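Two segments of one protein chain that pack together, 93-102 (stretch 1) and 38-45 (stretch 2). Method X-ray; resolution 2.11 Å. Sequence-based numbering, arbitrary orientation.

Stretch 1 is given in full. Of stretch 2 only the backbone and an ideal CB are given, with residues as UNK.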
# COMPACT_ATOMS: atom_id res chain seq x y z
N PHE A 93 -3.52 -21.99 10.24
CA PHE A 93 -4.35 -21.52 11.36
C PHE A 93 -4.49 -22.60 12.42
O PHE A 93 -4.55 -23.78 12.08
CB PHE A 93 -5.73 -21.07 10.87
CG PHE A 93 -5.69 -19.75 10.20
CD1 PHE A 93 -6.10 -18.61 10.87
CD2 PHE A 93 -5.16 -19.64 8.89
CE1 PHE A 93 -6.01 -17.39 10.27
CE2 PHE A 93 -5.11 -18.41 8.25
CZ PHE A 93 -5.54 -17.28 8.95
N ASP A 94 -4.53 -22.19 13.70
CA ASP A 94 -4.67 -23.16 14.79
C ASP A 94 -6.12 -23.29 15.14
O ASP A 94 -6.98 -22.61 14.56
CB ASP A 94 -3.81 -22.81 16.03
CG ASP A 94 -4.22 -21.52 16.71
OD1 ASP A 94 -3.38 -20.90 17.35
OD2 ASP A 94 -5.37 -21.08 16.52
N GLU A 95 -6.41 -24.15 16.12
CA GLU A 95 -7.77 -24.42 16.60
C GLU A 95 -8.45 -23.16 17.10
O GLU A 95 -9.67 -23.05 17.06
CB GLU A 95 -7.70 -25.47 17.70
CG GLU A 95 -7.29 -26.83 17.18
CD GLU A 95 -8.43 -27.85 17.23
OE1 GLU A 95 -9.40 -27.73 16.43
OE2 GLU A 95 -8.35 -28.77 18.09
N ASN A 96 -7.65 -22.18 17.51
CA ASN A 96 -8.14 -20.86 17.93
C ASN A 96 -8.32 -19.87 16.79
O ASN A 96 -8.44 -18.67 17.05
CB ASN A 96 -7.17 -20.22 18.95
CG ASN A 96 -6.93 -21.11 20.19
OD1 ASN A 96 -6.16 -22.09 20.14
ND2 ASN A 96 -7.55 -20.74 21.29
N HIS A 97 -8.34 -20.34 15.53
CA HIS A 97 -8.49 -19.42 14.38
C HIS A 97 -7.42 -18.33 14.32
O HIS A 97 -7.67 -17.21 13.86
CB HIS A 97 -9.88 -18.80 14.37
CG HIS A 97 -10.98 -19.81 14.20
ND1 HIS A 97 -11.01 -20.99 14.91
CD2 HIS A 97 -12.07 -19.82 13.40
CE1 HIS A 97 -12.08 -21.69 14.54
NE2 HIS A 97 -12.73 -21.01 13.62
N TYR A 98 -6.23 -18.67 14.77
CA TYR A 98 -5.10 -17.79 14.76
C TYR A 98 -3.92 -18.40 13.95
O TYR A 98 -3.62 -19.58 14.10
CB TYR A 98 -4.65 -17.51 16.18
CG TYR A 98 -3.30 -16.88 16.26
CD1 TYR A 98 -3.14 -15.52 16.02
CD2 TYR A 98 -2.17 -17.64 16.56
CE1 TYR A 98 -1.84 -14.94 16.09
CE2 TYR A 98 -0.89 -17.07 16.63
CZ TYR A 98 -0.75 -15.73 16.40
OH TYR A 98 0.52 -15.16 16.47
N SER A 99 -3.25 -17.58 13.13
CA SER A 99 -2.14 -18.04 12.34
C SER A 99 -0.94 -17.17 12.70
O SER A 99 -0.99 -15.94 12.56
CB SER A 99 -2.37 -17.83 10.87
OG SER A 99 -1.16 -18.17 10.19
N ARG A 100 0.14 -17.83 13.11
CA ARG A 100 1.43 -17.26 13.37
C ARG A 100 2.22 -17.42 12.09
O ARG A 100 2.44 -18.53 11.65
CB ARG A 100 2.12 -18.08 14.50
CG ARG A 100 3.08 -17.28 15.41
CD ARG A 100 4.31 -16.72 14.75
NE ARG A 100 4.33 -15.25 14.91
CZ ARG A 100 5.37 -14.42 14.68
NH1 ARG A 100 5.20 -13.11 14.83
NH2 ARG A 100 6.56 -14.87 14.30
N ILE A 101 2.60 -16.33 11.45
CA ILE A 101 3.49 -16.39 10.31
C ILE A 101 4.96 -16.12 10.70
O ILE A 101 5.27 -15.13 11.38
CB ILE A 101 3.05 -15.37 9.24
CG1 ILE A 101 1.60 -15.64 8.80
CG2 ILE A 101 4.01 -15.37 8.03
CD1 ILE A 101 1.03 -14.40 8.10
N ASP A 102 5.87 -16.99 10.29
CA ASP A 102 7.25 -16.79 10.61
C ASP A 102 8.13 -17.55 9.65
O ASP A 102 8.39 -18.75 9.80
CB ASP A 102 7.53 -17.22 12.04
CG ASP A 102 8.97 -16.90 12.49
OD1 ASP A 102 9.33 -17.18 13.68
OD2 ASP A 102 9.75 -16.38 11.66
N UNK A 38 0.72 -12.23 12.35
CA UNK A 38 -0.33 -13.03 12.95
C UNK A 38 -1.55 -12.64 12.20
O UNK A 38 -1.67 -11.48 11.83
CB UNK A 38 -0.48 -12.82 14.46
N UNK A 39 -2.45 -13.59 11.95
CA UNK A 39 -3.74 -13.30 11.29
C UNK A 39 -4.73 -14.07 12.13
O UNK A 39 -4.40 -15.14 12.58
CB UNK A 39 -3.78 -13.70 9.81
N UNK A 40 -5.90 -13.51 12.38
CA UNK A 40 -7.00 -14.28 12.96
C UNK A 40 -8.22 -14.25 12.05
O UNK A 40 -8.44 -13.32 11.27
CB UNK A 40 -7.36 -13.74 14.34
N UNK A 41 -9.02 -15.30 12.13
CA UNK A 41 -10.29 -15.30 11.44
C UNK A 41 -10.59 -16.49 10.56
O UNK A 41 -11.65 -16.53 9.97
CB UNK A 41 -10.38 -14.04 10.58
N UNK A 42 -9.68 -17.46 10.43
CA UNK A 42 -10.05 -18.65 9.68
C UNK A 42 -9.91 -19.90 10.51
O UNK A 42 -9.08 -19.95 11.41
CB UNK A 42 -9.20 -18.77 8.41
N UNK A 43 -10.70 -20.91 10.21
CA UNK A 43 -10.65 -22.18 10.96
C UNK A 43 -9.30 -22.91 10.81
O UNK A 43 -8.59 -22.63 9.86
CB UNK A 43 -11.78 -23.10 10.49
N UNK A 44 -8.98 -23.89 11.68
CA UNK A 44 -7.65 -24.51 11.63
C UNK A 44 -7.50 -25.17 10.23
O UNK A 44 -8.45 -25.72 9.69
CB UNK A 44 -7.47 -25.53 12.76
N UNK A 45 -6.33 -25.05 9.63
CA UNK A 45 -6.12 -25.50 8.25
C UNK A 45 -4.99 -24.72 7.61
O UNK A 45 -4.24 -24.08 8.29
CB UNK A 45 -7.40 -25.35 7.43

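The two stretches run antiparallel, and the backbone of stretch 2 is bonded to stretch 1 at both ends, so each side chain must fit a frame already fixed by main-chain hydrogen bonds.

Position 38 lies opposite R100 in a non-hydrogen-bonded pair, its CA-to-CB bond on the face of the sheet that also carries Y98. An ideal CB would stand only 3.0 Å from Y98 CE1, which is tight, so a residue without a side chain suits the place best. The deposited residue is G38. Its CA comes within 3.0 Å of S99 O in a CA-H...O contact, and the tyrosine ring lies across the space a side chain would have needed.

Position 39 pairs with S99 through two hydrogen bonds, from 39 N to S99 O and from S99 N to 39 O, both 2.8 Å. Its CB turns to the other face, among F93, S99 and I101: the ideal CB is 4.1 Å from F93 CZ and 5.2 Å from I101 CD1. These neighbours invite an apolar side chain, and the extended backbone favours a beta-branched one, so valine, isoleucine or perhaps leucine would serve. I39 reaches both hydrophobic partners, with CG2 3.8 Å from F93 CZ and CD1 3.6 Å from I101 CD1.

Position 40 returns to the face of Y98, its strand partner. The ideal CB sits 3.5 Å from H97 O, with the tyrosine ring beside it; threonine, valine or another residue of modest size would fit an extended backbone here. T40 lays its methyl at the edge of that ring, CG2 being 3.6 Å from Y98 CD1.

At 41 the CB would point away from stretch 1, so the backbone decides. With phi/psi of 129/-2, a CB would be jammed against the carbonyl O of the preceding residue, which calls for glycine. G41 takes up this conformation and donates from N to H97 O at 2.9 Å.

Position 42 projects sideways, yet its ideal CB is 3.9 Å from F93 CE1. Leucine, isoleucine or methionine could all cover the aromatic surface. L42 does so with CB 3.8 Å from the centroid of the F93 ring, almost on the ring normal, while its CD1 lies 3.6 Å from F93 CE2.

Position 43 points away overall, and its phi of -64° is compatible with proline among many residues. P43 places CA over a face of the H97 ring, 3.7 Å from the centroid.

At 44 phi is again near -60°, and the ideal CB lies 3.5 Å from both F93 O and D94 O. Nothing requires a charge, and a compact residue would fit. P44 packs its rigid ring against the start of the turn, with CB 3.9 Å from E95 N.

Position 45 pairs with F93 through hydrogen bonds from 45 N to F93 O (3.3 Å) and from F93 N to 45 O (2.9 Å). Its phi/psi of 154/-168 would again jam a CB against the preceding carbonyl, and the residue is G45.

Stretch 2, residues 38-45: GITGLPPG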
# COMPACT_ATOMS: atom_id res chain seq x y z
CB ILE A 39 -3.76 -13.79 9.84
CG1 ILE A 39 -2.62 -13.15 9.03
CG2 ILE A 39 -5.10 -13.50 9.14
CD1 ILE A 39 -2.53 -13.89 7.68
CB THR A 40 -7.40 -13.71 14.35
OG1 THR A 40 -7.80 -12.35 14.16
CG2 THR A 40 -6.19 -13.71 15.23
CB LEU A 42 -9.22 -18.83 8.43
CG LEU A 42 -9.38 -17.77 7.36
CD1 LEU A 42 -8.13 -17.89 6.45
CD2 LEU A 42 -10.68 -17.90 6.67
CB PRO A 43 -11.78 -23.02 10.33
CG PRO A 43 -12.24 -22.36 9.13
CD PRO A 43 -11.75 -20.89 9.16
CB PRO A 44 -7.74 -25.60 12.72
CG PRO A 44 -9.31 -25.88 12.84
CD PRO A 44 -9.87 -24.50 12.69
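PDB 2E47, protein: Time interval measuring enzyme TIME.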